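Local coordinates for antigen TpF1 (Treponema pallidum, PDB 2FJC), which binds iron and probably oxidises it as a mini-ferritin of the Dps family, whose subunits assemble into a hollow spherical shell of twelve chains, at the interface of chains A and B. Sequence-based numbering; all coordinates share one arbitrary frame. Chains: chain A/B, Antigen TpF1.

Contact 1: the interface of chains A and B. Residues chain A 30, 34, 84, 91-92; chain B 78-81.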
ATOM      1  N   ILE A  30       6.857 -14.185 -28.057  1.00 33.72           N
ATOM      2  CA  ILE A  30       7.034 -13.198 -29.108  1.00 34.90           C
ATOM      3  C   ILE A  30       5.829 -13.142 -30.040  1.00 34.14           C
ATOM      4  O   ILE A  30       5.454 -12.075 -30.517  1.00 33.96           O
ATOM      5  CB  ILE A  30       8.323 -13.479 -29.874  1.00 36.35           C
ATOM      6  CG1 ILE A  30       9.499 -13.061 -28.988  1.00 36.57           C
ATOM      7  CG2 ILE A  30       8.339 -12.727 -31.207  1.00 36.19           C
ATOM      8  CD1 ILE A  30      10.854 -13.394 -29.563  1.00 41.83           C
ATOM      9  N   ASN A  34       3.347  -9.990 -31.234  1.00 34.43           N
ATOM     10  CA  ASN A  34       2.948  -9.731 -32.599  1.00 35.72           C
ATOM     11  C   ASN A  34       1.476  -9.306 -32.604  1.00 36.51           C
ATOM     12  O   ASN A  34       1.136  -8.225 -33.091  1.00 35.46           O
ATOM     13  CB  ASN A  34       3.133 -10.987 -33.445  1.00 37.16           C
ATOM     14  CG  ASN A  34       3.073 -10.704 -34.933  1.00 38.31           C
ATOM     15  OD1 ASN A  34       2.183  -9.990 -35.412  1.00 36.83           O
ATOM     16  ND2 ASN A  34       4.019 -11.272 -35.678  1.00 35.01           N
ATOM     17  N   LEU A  84      13.645 -22.114 -32.118  1.00 38.23           N
ATOM     18  CA  LEU A  84      13.078 -22.347 -33.444  1.00 39.37           C
ATOM     19  C   LEU A  84      13.287 -23.805 -33.871  1.00 40.22           C
ATOM     20  O   LEU A  84      12.483 -24.374 -34.620  1.00 40.21           O
ATOM     21  CB  LEU A  84      13.703 -21.398 -34.472  1.00 38.08           C
ATOM     22  CG  LEU A  84      13.287 -19.927 -34.348  1.00 37.48           C
ATOM     23  CD1 LEU A  84      14.011 -19.095 -35.397  1.00 36.31           C
ATOM     24  CD2 LEU A  84      11.777 -19.805 -34.515  1.00 34.68           C
ATOM     25  N   GLU A  91       5.670 -19.432 -35.945  1.00 41.21           N
ATOM     26  CA  GLU A  91       5.713 -18.002 -35.672  1.00 42.73           C
ATOM     27  C   GLU A  91       4.706 -17.282 -36.560  1.00 44.31           C
ATOM     28  O   GLU A  91       4.355 -17.772 -37.637  1.00 44.48           O
ATOM     29  CB  GLU A  91       7.116 -17.445 -35.921  1.00 41.50           C
ATOM     30  CG  GLU A  91       8.178 -18.068 -35.031  1.00 42.39           C
ATOM     31  CD  GLU A  91       9.401 -17.185 -34.864  1.00 44.52           C
ATOM     32  OE1 GLU A  91      10.131 -16.961 -35.855  1.00 44.97           O
ATOM     33  OE2 GLU A  91       9.631 -16.707 -33.731  1.00 44.33           O
ATOM     34  N   GLU A  92       4.222 -16.133 -36.097  1.00 45.71           N
ATOM     35  CA  GLU A  92       3.267 -15.358 -36.873  1.00 47.00           C
ATOM     36  C   GLU A  92       4.074 -14.517 -37.849  1.00 48.66           C
ATOM     37  O   GLU A  92       4.881 -13.685 -37.438  1.00 48.84           O
ATOM     38  CB  GLU A  92       2.440 -14.453 -35.961  1.00 47.83           C
ATOM     39  CG  GLU A  92       1.374 -13.665 -36.698  1.00 48.60           C
ATOM     40  CD  GLU A  92       0.409 -14.562 -37.447  1.00 48.21           C
ATOM     41  OE1 GLU A  92      -0.431 -15.214 -36.795  1.00 48.69           O
ATOM     42  OE2 GLU A  92       0.500 -14.626 -38.690  1.00 50.12           O
TER
ATOM     43  N   ALA B  78       8.183  -9.086 -35.568  1.00 39.68           N
ATOM     44  CA  ALA B  78       7.596  -9.845 -34.478  1.00 37.81           C
ATOM     45  C   ALA B  78       7.721 -11.353 -34.594  1.00 37.47           C
ATOM     46  O   ALA B  78       6.724 -12.070 -34.586  1.00 38.42           O
ATOM     47  CB  ALA B  78       6.136  -9.460 -34.333  1.00 38.92           C
ATOM     48  N   SER B  79       8.951 -11.833 -34.691  1.00 36.48           N
ATOM     49  CA  SER B  79       9.206 -13.262 -34.767  1.00 37.20           C
ATOM     50  C   SER B  79      10.694 -13.443 -34.550  1.00 37.15           C
ATOM     51  O   SER B  79      11.488 -12.551 -34.857  1.00 37.29           O
ATOM     52  CB  SER B  79       8.818 -13.829 -36.134  1.00 37.97           C
ATOM     53  OG  SER B  79       9.689 -13.355 -37.148  1.00 40.10           O
ATOM     54  N   MET B  80      11.071 -14.593 -34.009  1.00 37.44           N
ATOM     55  CA  MET B  80      12.473 -14.866 -33.757  1.00 37.88           C
ATOM     56  C   MET B  80      13.221 -14.943 -35.073  1.00 38.20           C
ATOM     57  O   MET B  80      14.380 -14.531 -35.167  1.00 39.38           O
ATOM     58  CB  MET B  80      12.625 -16.172 -32.982  1.00 39.05           C
ATOM     59  CG  MET B  80      12.073 -16.093 -31.573  1.00 40.61           C
ATOM     60  SD  MET B  80      12.283 -17.615 -30.652  1.00 45.35           S
ATOM     61  CE  MET B  80      11.592 -17.133 -29.070  1.00 43.52           C
ATOM     62  N   ALA B  81      12.547 -15.454 -36.097  1.00 37.75           N
ATOM     63  CA  ALA B  81      13.167 -15.571 -37.406  1.00 38.00           C
ATOM     64  C   ALA B  81      13.629 -14.190 -37.871  1.00 37.94           C
ATOM     65  O   ALA B  81      14.773 -14.023 -38.299  1.00 39.27           O
ATOM     66  CB  ALA B  81      12.184 -16.181 -38.409  1.00 36.02           C
TER

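Contact 2: the interface of chains A and B. Residues chain A 26-27, 78-80, 83; chain B 26, 30, 37, 80, 91.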
ATOM      1  N   GLY A  26       8.776 -19.718 -25.325  1.00 35.38           N
ATOM      2  CA  GLY A  26       9.593 -18.639 -25.858  1.00 34.40           C
ATOM      3  C   GLY A  26       9.009 -18.116 -27.156  1.00 35.25           C
ATOM      4  O   GLY A  26       8.856 -16.908 -27.340  1.00 36.80           O
ATOM      5  N   VAL A  27       8.662 -19.030 -28.054  1.00 33.82           N
ATOM      6  CA  VAL A  27       8.083 -18.665 -29.332  1.00 33.70           C
ATOM      7  C   VAL A  27       6.724 -17.977 -29.149  1.00 34.44           C
ATOM      8  O   VAL A  27       6.415 -16.986 -29.812  1.00 35.95           O
ATOM      9  CB  VAL A  27       7.911 -19.921 -30.224  1.00 33.69           C
ATOM     10  CG1 VAL A  27       7.097 -19.580 -31.468  1.00 33.02           C
ATOM     11  CG2 VAL A  27       9.278 -20.460 -30.623  1.00 33.23           C
ATOM     12  N   ALA A  78      18.559 -21.830 -24.351  1.00 41.50           N
ATOM     13  CA  ALA A  78      18.552 -20.392 -24.143  1.00 39.47           C
ATOM     14  C   ALA A  78      19.012 -19.554 -25.329  1.00 38.82           C
ATOM     15  O   ALA A  78      19.951 -18.763 -25.215  1.00 38.99           O
ATOM     16  CB  ALA A  78      19.384 -20.057 -22.914  1.00 40.11           C
ATOM     17  N   SER A  79      18.345 -19.730 -26.464  1.00 37.63           N
ATOM     18  CA  SER A  79      18.657 -18.965 -27.666  1.00 37.22           C
ATOM     19  C   SER A  79      17.486 -19.145 -28.619  1.00 36.93           C
ATOM     20  O   SER A  79      16.803 -20.169 -28.592  1.00 37.18           O
ATOM     21  CB  SER A  79      19.942 -19.473 -28.314  1.00 37.26           C
ATOM     22  OG  SER A  79      19.743 -20.764 -28.863  1.00 39.61           O
ATOM     23  N   MET A  80      17.239 -18.146 -29.453  1.00 37.23           N
ATOM     24  CA  MET A  80      16.139 -18.241 -30.399  1.00 38.24           C
ATOM     25  C   MET A  80      16.428 -19.351 -31.409  1.00 38.70           C
ATOM     26  O   MET A  80      15.509 -20.023 -31.885  1.00 39.51           O
ATOM     27  CB  MET A  80      15.934 -16.907 -31.113  1.00 37.38           C
ATOM     28  CG  MET A  80      15.549 -15.782 -30.181  1.00 38.68           C
ATOM     29  SD  MET A  80      15.328 -14.225 -31.036  1.00 41.20           S
ATOM     30  CE  MET A  80      14.681 -13.221 -29.723  1.00 40.78           C
ATOM     31  N   TYR A  83      15.261 -22.456 -29.813  1.00 37.35           N
ATOM     32  CA  TYR A  83      13.809 -22.447 -29.713  1.00 38.35           C
ATOM     33  C   TYR A  83      13.152 -22.745 -31.051  1.00 38.82           C
ATOM     34  O   TYR A  83      12.209 -23.544 -31.114  1.00 38.10           O
ATOM     35  CB  TYR A  83      13.287 -21.107 -29.167  1.00 39.23           C
ATOM     36  CG  TYR A  83      13.739 -20.791 -27.754  1.00 38.61           C
ATOM     37  CD1 TYR A  83      14.041 -21.810 -26.850  1.00 39.00           C
ATOM     38  CD2 TYR A  83      13.877 -19.472 -27.325  1.00 38.35           C
ATOM     39  CE1 TYR A  83      14.481 -21.525 -25.558  1.00 38.76           C
ATOM     40  CE2 TYR A  83      14.314 -19.175 -26.033  1.00 38.49           C
ATOM     41  CZ  TYR A  83      14.617 -20.207 -25.158  1.00 38.18           C
ATOM     42  OH  TYR A  83      15.083 -19.919 -23.896  1.00 35.33           O
TER
ATOM     43  N   GLY B  26      15.242  -8.012 -28.485  1.00 35.43           N
ATOM     44  CA  GLY B  26      14.634  -9.323 -28.397  1.00 35.08           C
ATOM     45  C   GLY B  26      15.680 -10.392 -28.158  1.00 34.88           C
ATOM     46  O   GLY B  26      15.505 -11.263 -27.309  1.00 35.38           O
ATOM     47  N   ILE B  30      16.578 -12.853 -24.406  1.00 34.78           N
ATOM     48  CA  ILE B  30      16.791 -14.274 -24.201  1.00 36.32           C
ATOM     49  C   ILE B  30      18.222 -14.575 -23.778  1.00 35.52           C
ATOM     50  O   ILE B  30      18.466 -15.484 -22.984  1.00 36.43           O
ATOM     51  CB  ILE B  30      16.411 -15.052 -25.472  1.00 38.01           C
ATOM     52  CG1 ILE B  30      14.883 -15.061 -25.589  1.00 39.41           C
ATOM     53  CG2 ILE B  30      16.978 -16.471 -25.437  1.00 35.78           C
ATOM     54  CD1 ILE B  30      14.374 -15.625 -26.893  1.00 43.00           C
ATOM     55  N   TRP B  37      20.239 -18.096 -16.004  1.00 38.15           N
ATOM     56  CA  TRP B  37      20.124 -19.506 -15.639  1.00 38.87           C
ATOM     57  C   TRP B  37      21.422 -20.269 -15.465  1.00 40.25           C
ATOM     58  O   TRP B  37      21.520 -21.153 -14.607  1.00 42.44           O
ATOM     59  CB  TRP B  37      19.319 -20.284 -16.686  1.00 38.33           C
ATOM     60  CG  TRP B  37      17.918 -19.819 -16.910  1.00 37.73           C
ATOM     61  CD1 TRP B  37      17.022 -19.418 -15.958  1.00 36.29           C
ATOM     62  CD2 TRP B  37      17.229 -19.762 -18.165  1.00 35.26           C
ATOM     63  NE1 TRP B  37      15.817 -19.117 -16.543  1.00 37.85           N
ATOM     64  CE2 TRP B  37      15.915 -19.318 -17.898  1.00 36.74           C
ATOM     65  CE3 TRP B  37      17.593 -20.044 -19.488  1.00 34.56           C
ATOM     66  CZ2 TRP B  37      14.956 -19.146 -18.914  1.00 35.02           C
ATOM     67  CZ3 TRP B  37      16.636 -19.877 -20.501  1.00 33.24           C
ATOM     68  CH2 TRP B  37      15.337 -19.432 -20.205  1.00 32.14           C
ATOM     69  N   MET B  80      11.071 -14.593 -34.009  1.00 37.44           N
ATOM     70  CA  MET B  80      12.473 -14.866 -33.757  1.00 37.88           C
ATOM     71  C   MET B  80      13.221 -14.943 -35.073  1.00 38.20           C
ATOM     72  O   MET B  80      14.380 -14.531 -35.167  1.00 39.38           O
ATOM     73  CB  MET B  80      12.625 -16.172 -32.982  1.00 39.05           C
ATOM     74  CG  MET B  80      12.073 -16.093 -31.573  1.00 40.61           C
ATOM     75  SD  MET B  80      12.283 -17.615 -30.652  1.00 45.35           S
ATOM     76  CE  MET B  80      11.592 -17.133 -29.070  1.00 43.52           C
ATOM     77  N   GLU B  91      23.871 -14.709 -30.281  1.00 43.63           N
ATOM     78  CA  GLU B  91      23.230 -15.444 -29.199  1.00 44.18           C
ATOM     79  C   GLU B  91      24.287 -16.211 -28.413  1.00 45.93           C
ATOM     80  O   GLU B  91      25.345 -16.564 -28.952  1.00 46.23           O
ATOM     81  CB  GLU B  91      22.185 -16.417 -29.753  1.00 42.67           C
ATOM     82  CG  GLU B  91      21.052 -15.729 -30.493  1.00 44.12           C
ATOM     83  CD  GLU B  91      19.791 -16.573 -30.554  1.00 46.71           C
ATOM     84  OE1 GLU B  91      19.798 -17.650 -31.198  1.00 47.16           O
ATOM     85  OE2 GLU B  91      18.781 -16.156 -29.944  1.00 48.70           O
TER

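Contact 3: the interface of chains A and B. Residues chain A 59, 62-63, 66, 77-78, 83; chain B 29, 33, 36-37, 55.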
ATOM      1  N   THR A  59       5.644 -15.792 -20.069  1.00 40.12           N
ATOM      2  CA  THR A  59       7.050 -15.652 -19.723  1.00 42.83           C
ATOM      3  C   THR A  59       7.289 -16.141 -18.295  1.00 44.27           C
ATOM      4  O   THR A  59       8.406 -16.518 -17.931  1.00 44.26           O
ATOM      5  CB  THR A  59       7.528 -14.185 -19.882  1.00 44.30           C
ATOM      6  OG1 THR A  59       8.920 -14.174 -20.252  1.00 47.08           O
ATOM      7  CG2 THR A  59       7.338 -13.406 -18.585  1.00 42.19           C
ATOM      8  N   PHE A  62       7.483 -19.752 -18.662  1.00 39.03           N
ATOM      9  CA  PHE A  62       8.737 -19.908 -19.387  1.00 39.68           C
ATOM     10  C   PHE A  62       9.864 -20.034 -18.378  1.00 41.10           C
ATOM     11  O   PHE A  62      10.669 -20.959 -18.425  1.00 41.39           O
ATOM     12  CB  PHE A  62       8.966 -18.663 -20.252  1.00 38.19           C
ATOM     13  CG  PHE A  62      10.308 -18.608 -20.931  1.00 37.47           C
ATOM     14  CD1 PHE A  62      10.558 -19.364 -22.075  1.00 36.87           C
ATOM     15  CD2 PHE A  62      11.299 -17.736 -20.469  1.00 35.78           C
ATOM     16  CE1 PHE A  62      11.770 -19.250 -22.761  1.00 37.11           C
ATOM     17  CE2 PHE A  62      12.518 -17.613 -21.145  1.00 37.40           C
ATOM     18  CZ  PHE A  62      12.755 -18.371 -22.299  1.00 37.52           C
ATOM     19  N   ASP A  63       9.893 -19.088 -17.449  1.00 42.93           N
ATOM     20  CA  ASP A  63      10.923 -19.034 -16.432  1.00 44.18           C
ATOM     21  C   ASP A  63      10.862 -20.154 -15.389  1.00 43.76           C
ATOM     22  O   ASP A  63      11.897 -20.724 -15.048  1.00 43.49           O
ATOM     23  CB  ASP A  63      10.867 -17.658 -15.755  1.00 46.96           C
ATOM     24  CG  ASP A  63      12.201 -17.239 -15.172  1.00 49.79           C
ATOM     25  OD1 ASP A  63      13.225 -17.367 -15.883  1.00 50.18           O
ATOM     26  OD2 ASP A  63      12.223 -16.773 -14.011  1.00 50.28           O
ATOM     27  N   ALA A  66      11.866 -23.527 -17.080  1.00 40.86           N
ATOM     28  CA  ALA A  66      13.292 -23.544 -17.392  1.00 42.27           C
ATOM     29  C   ALA A  66      14.075 -23.834 -16.113  1.00 43.05           C
ATOM     30  O   ALA A  66      15.027 -24.608 -16.120  1.00 43.84           O
ATOM     31  CB  ALA A  66      13.722 -22.202 -17.985  1.00 40.99           C
ATOM     32  N   PRO A  77      17.335 -24.636 -22.812  1.00 43.69           N
ATOM     33  CA  PRO A  77      17.619 -24.073 -24.132  1.00 42.47           C
ATOM     34  C   PRO A  77      17.530 -22.560 -23.934  1.00 42.30           C
ATOM     35  O   PRO A  77      16.547 -22.056 -23.383  1.00 41.62           O
ATOM     36  CB  PRO A  77      16.492 -24.642 -24.995  1.00 41.59           C
ATOM     37  CG  PRO A  77      15.381 -24.853 -24.029  1.00 42.34           C
ATOM     38  CD  PRO A  77      16.087 -25.418 -22.827  1.00 43.73           C
ATOM     39  N   ALA A  78      18.559 -21.830 -24.351  1.00 41.50           N
ATOM     40  CA  ALA A  78      18.552 -20.392 -24.143  1.00 39.47           C
ATOM     41  C   ALA A  78      19.012 -19.554 -25.329  1.00 38.82           C
ATOM     42  O   ALA A  78      19.951 -18.763 -25.215  1.00 38.99           O
ATOM     43  CB  ALA A  78      19.384 -20.057 -22.914  1.00 40.11           C
ATOM     44  N   TYR A  83      15.261 -22.456 -29.813  1.00 37.35           N
ATOM     45  CA  TYR A  83      13.809 -22.447 -29.713  1.00 38.35           C
ATOM     46  C   TYR A  83      13.152 -22.745 -31.051  1.00 38.82           C
ATOM     47  O   TYR A  83      12.209 -23.544 -31.114  1.00 38.10           O
ATOM     48  CB  TYR A  83      13.287 -21.107 -29.167  1.00 39.23           C
ATOM     49  CG  TYR A  83      13.739 -20.791 -27.754  1.00 38.61           C
ATOM     50  CD1 TYR A  83      14.041 -21.810 -26.850  1.00 39.00           C
ATOM     51  CD2 TYR A  83      13.877 -19.472 -27.325  1.00 38.35           C
ATOM     52  CE1 TYR A  83      14.481 -21.525 -25.558  1.00 38.76           C
ATOM     53  CE2 TYR A  83      14.314 -19.175 -26.033  1.00 38.49           C
ATOM     54  CZ  TYR A  83      14.617 -20.207 -25.158  1.00 38.18           C
ATOM     55  OH  TYR A  83      15.083 -19.919 -23.896  1.00 35.33           O
TER
ATOM     56  N   TYR B  29      17.192 -10.097 -24.699  1.00 33.53           N
ATOM     57  CA  TYR B  29      16.230 -10.566 -23.715  1.00 35.04           C
ATOM     58  C   TYR B  29      16.456 -12.030 -23.373  1.00 35.11           C
ATOM     59  O   TYR B  29      16.517 -12.409 -22.197  1.00 34.52           O
ATOM     60  CB  TYR B  29      14.801 -10.386 -24.237  1.00 34.65           C
ATOM     61  CG  TYR B  29      13.739 -10.833 -23.254  1.00 34.28           C
ATOM     62  CD1 TYR B  29      13.510 -10.127 -22.072  1.00 35.48           C
ATOM     63  CD2 TYR B  29      12.974 -11.975 -23.499  1.00 34.71           C
ATOM     64  CE1 TYR B  29      12.539 -10.550 -21.153  1.00 35.18           C
ATOM     65  CE2 TYR B  29      12.007 -12.407 -22.589  1.00 35.54           C
ATOM     66  CZ  TYR B  29      11.796 -11.691 -21.418  1.00 35.46           C
ATOM     67  OH  TYR B  29      10.847 -12.129 -20.522  1.00 35.18           O
ATOM     68  N   HIS B  33      18.556 -14.266 -20.182  1.00 34.42           N
ATOM     69  CA  HIS B  33      17.990 -15.393 -19.446  1.00 35.93           C
ATOM     70  C   HIS B  33      19.041 -16.485 -19.389  1.00 36.87           C
ATOM     71  O   HIS B  33      19.184 -17.172 -18.375  1.00 37.55           O
ATOM     72  CB  HIS B  33      16.740 -15.947 -20.128  1.00 35.16           C
ATOM     73  CG  HIS B  33      15.484 -15.219 -19.766  1.00 38.38           C
ATOM     74  ND1 HIS B  33      15.189 -13.958 -20.239  1.00 38.96           N
ATOM     75  CD2 HIS B  33      14.444 -15.578 -18.973  1.00 38.49           C
ATOM     76  CE1 HIS B  33      14.021 -13.570 -19.754  1.00 40.07           C
ATOM     77  NE2 HIS B  33      13.548 -14.535 -18.983  1.00 38.96           N
ATOM     78  N   HIS B  36      21.267 -15.636 -16.764  1.00 40.57           N
ATOM     79  CA  HIS B  36      20.431 -15.710 -15.582  1.00 40.22           C
ATOM     80  C   HIS B  36      20.364 -17.150 -15.077  1.00 39.99           C
ATOM     81  O   HIS B  36      20.434 -17.398 -13.872  1.00 39.24           O
ATOM     82  CB  HIS B  36      19.023 -15.232 -15.932  1.00 41.95           C
ATOM     83  CG  HIS B  36      18.053 -15.291 -14.791  1.00 46.12           C
ATOM     84  ND1 HIS B  36      18.094 -14.411 -13.729  1.00 46.90           N
ATOM     85  CD2 HIS B  36      16.997 -16.110 -14.562  1.00 45.52           C
ATOM     86  CE1 HIS B  36      17.102 -14.682 -12.899  1.00 46.19           C
ATOM     87  NE2 HIS B  36      16.423 -15.709 -13.380  1.00 45.06           N
ATOM     88  N   TRP B  37      20.239 -18.096 -16.004  1.00 38.15           N
ATOM     89  CA  TRP B  37      20.124 -19.506 -15.639  1.00 38.87           C
ATOM     90  C   TRP B  37      21.422 -20.269 -15.465  1.00 40.25           C
ATOM     91  O   TRP B  37      21.520 -21.153 -14.607  1.00 42.44           O
ATOM     92  CB  TRP B  37      19.319 -20.284 -16.686  1.00 38.33           C
ATOM     93  CG  TRP B  37      17.918 -19.819 -16.910  1.00 37.73           C
ATOM     94  CD1 TRP B  37      17.022 -19.418 -15.958  1.00 36.29           C
ATOM     95  CD2 TRP B  37      17.229 -19.762 -18.165  1.00 35.26           C
ATOM     96  NE1 TRP B  37      15.817 -19.117 -16.543  1.00 37.85           N
ATOM     97  CE2 TRP B  37      15.915 -19.318 -17.898  1.00 36.74           C
ATOM     98  CE3 TRP B  37      17.593 -20.044 -19.488  1.00 34.56           C
ATOM     99  CZ2 TRP B  37      14.956 -19.146 -18.914  1.00 35.02           C
ATOM    100  CZ3 TRP B  37      16.636 -19.877 -20.501  1.00 33.24           C
ATOM    101  CH2 TRP B  37      15.337 -19.432 -20.205  1.00 32.14           C
ATOM    102  N   TYR B  55      16.859  -8.022 -17.907  1.00 38.99           N
ATOM    103  CA  TYR B  55      15.948  -8.442 -18.949  1.00 39.81           C
ATOM    104  C   TYR B  55      14.562  -7.846 -18.806  1.00 40.15           C
ATOM    105  O   TYR B  55      13.844  -7.708 -19.791  1.00 42.53           O
ATOM    106  CB  TYR B  55      15.933  -9.977 -19.117  1.00 40.11           C
ATOM    107  CG  TYR B  55      15.395 -10.861 -18.013  1.00 40.27           C
ATOM    108  CD1 TYR B  55      14.068 -10.773 -17.599  1.00 41.00           C
ATOM    109  CD2 TYR B  55      16.178 -11.902 -17.495  1.00 40.03           C
ATOM    110  CE1 TYR B  55      13.525 -11.705 -16.710  1.00 40.06           C
ATOM    111  CE2 TYR B  55      15.648 -12.839 -16.608  1.00 39.22           C
ATOM    112  CZ  TYR B  55      14.318 -12.738 -16.224  1.00 40.80           C
ATOM    113  OH  TYR B  55      13.761 -13.690 -15.387  1.00 40.56           O
TER
HETATM  114  O   HOH W   1      11.270 -14.419 -17.958  1.00 51.00           O

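Contact 1: the interface of chains A and B
The carboxylate oxygen OE2 of A:Glu91 accepts the backbone N-H of B:Met80 at 2.6 Å, on its syn side but 22° out of the carboxylate plane. Its partner OE1 turns its syn lone pair to the next amide, B:Ala81 N, at 2.9 Å. One carboxylate thus spans two consecutive N-H groups at the start of helix 80-86 of chain B, acting as a cap supplied by the neighbouring subunit; the partial positive charge of that helix end would be expected to favour its ionised form. The acid arrives along an extended chain, and its CD packs on B:Ser79 CB at 3.6 Å before crossing the B:Met80 side chain at about a right angle. A further hydrogen bond holds the loop just ahead of the helix: A:Asn34 ND2 donates to the carbonyl oxygen of B:Ala78 at 3.0 Å, tilted 26° from the carbonyl plane. With CG of A:Asn34 anti to the backbone N (chi1 -166°), the amide turns a face to the B:Ala78 methyl. Apolar groups complete the grip. The A:Ile30 CD1 tip meets B:Met80 CG at 3.6 Å while its CG2 branch rests on B:Ser79 CA, and A:Leu84 slides past B:Met80 in the opposite direction, CD2 to CB at 4.0 Å. In the fold, the start of one subunit's short helix 80-86 is seated between the long helix 8-38, helix 80-86 and the following loop of the other.

Contact 2: the interface of chains A and B
Helix 80-86 of chain A and the loop leading into it lie against helix 7-38 of chain B, while helix 80-86 of chain B packs in turn on its own twin and on helix 8-38 of chain A. Where the two short helices meet, A:Met80 and B:Met80 lie across each other near the two-fold axis, CB of A:Met80 touching the sulphur SD of B:Met80 at 3.7 Å. Both chains are extended beyond CG, and each carries its methyl to the partner's long helix; the B:Met80 CE settles beside A:Gly26 and A:Val27, 3.8 Å from A:Val27 CA. At A:Gly26 this methyl lies against the backbone of helix 8-38. B:Ile30 fills the other half of the core. Its CG1 is anti to the carbonyl carbon (chi1 -73°), which sends CD1 into the corner between A:Met80 CG, at 3.5 Å, and the ring of A:Tyr83. CD1 meets that ring in plane at its edge, 3.7 Å from CE2, and the CG2 branch leans instead on A:Ser79 CA. CD2 of A:Tyr83 also touches the B:Met80 methyl. The helix start is capped as in the twin patch, with B:Glu91 OE2 accepting A:Met80 N. Farther along, A:Tyr83 and B:Trp37 reach tip to tip, the phenol OH lying in the indole plane at its edge, 3.7 Å from CZ3, with the A:Ala78 methyl close to the same carbon.

Contact 3: the interface of chains A and B
Helix 44-71 of chain A runs against helix 7-38 of chain B, with B:Tyr55 of chain B's own helix 44-71 behind. In the Dps family this is where the ferroxidase centre lies, shared between two subunits: A:Asp63 is an iron ligand, and B:His36 stands close enough to be a likely partner from the other chain. B:Trp37 fills the space between the helices. Its indole NE1 donates to A:Asp63 OD1 at 3.2 Å, a long bond with 150° at the hydrogen, meeting the oxygen on its syn side but 33° out of the carboxylate plane. The bond may help to orient the iron-binding carboxylate. The methyl of A:Ala66 sits over one face of the indole, 3.4 Å from CZ2, and the carbonyl oxygen of B:His33 lies over the opposite face. A:Phe62, its CG anti to the backbone N (chi1 173°), brings its CE2 corner to B:Trp37 CH2 at 3.5 Å and meets the B:His33 ring edge-to-face. That imidazole is held by its ND1, which donates to B:Tyr29 O at 2.8 Å, and by B:Tyr55, which lies over its face; NE2 reaches water 1 at a short 2.5 Å. The water also contacts A:Thr59 OG1, which hydrogen-bonds directly to the phenol OH of B:Tyr29 at 2.8 Å. On chain A's side the A:Tyr83 hydroxyl donates to the carbonyl oxygen of A:Pro77 at 2.6 Å, fixing the phenol beside the indole.

Contacts 2 and 3 are neighbours, the centres of their C-alpha atoms about 7 Å apart, and both draw on A:Ala78, A:Tyr83 and B:Trp37. Contact 1 lies about 11 Å from contact 2, joined to it by B:Met80, and about 16 Å from contact 3. Together they form one continuous strip of a two-fold symmetric dimer interface, so each has a twin with the chains exchanged. The strip passes from helix capping through an apolar centre to the iron-binding side chains. Dimer formation and assembly of the shared ferroxidase sites are therefore probably coupled within the twelve-chain shell.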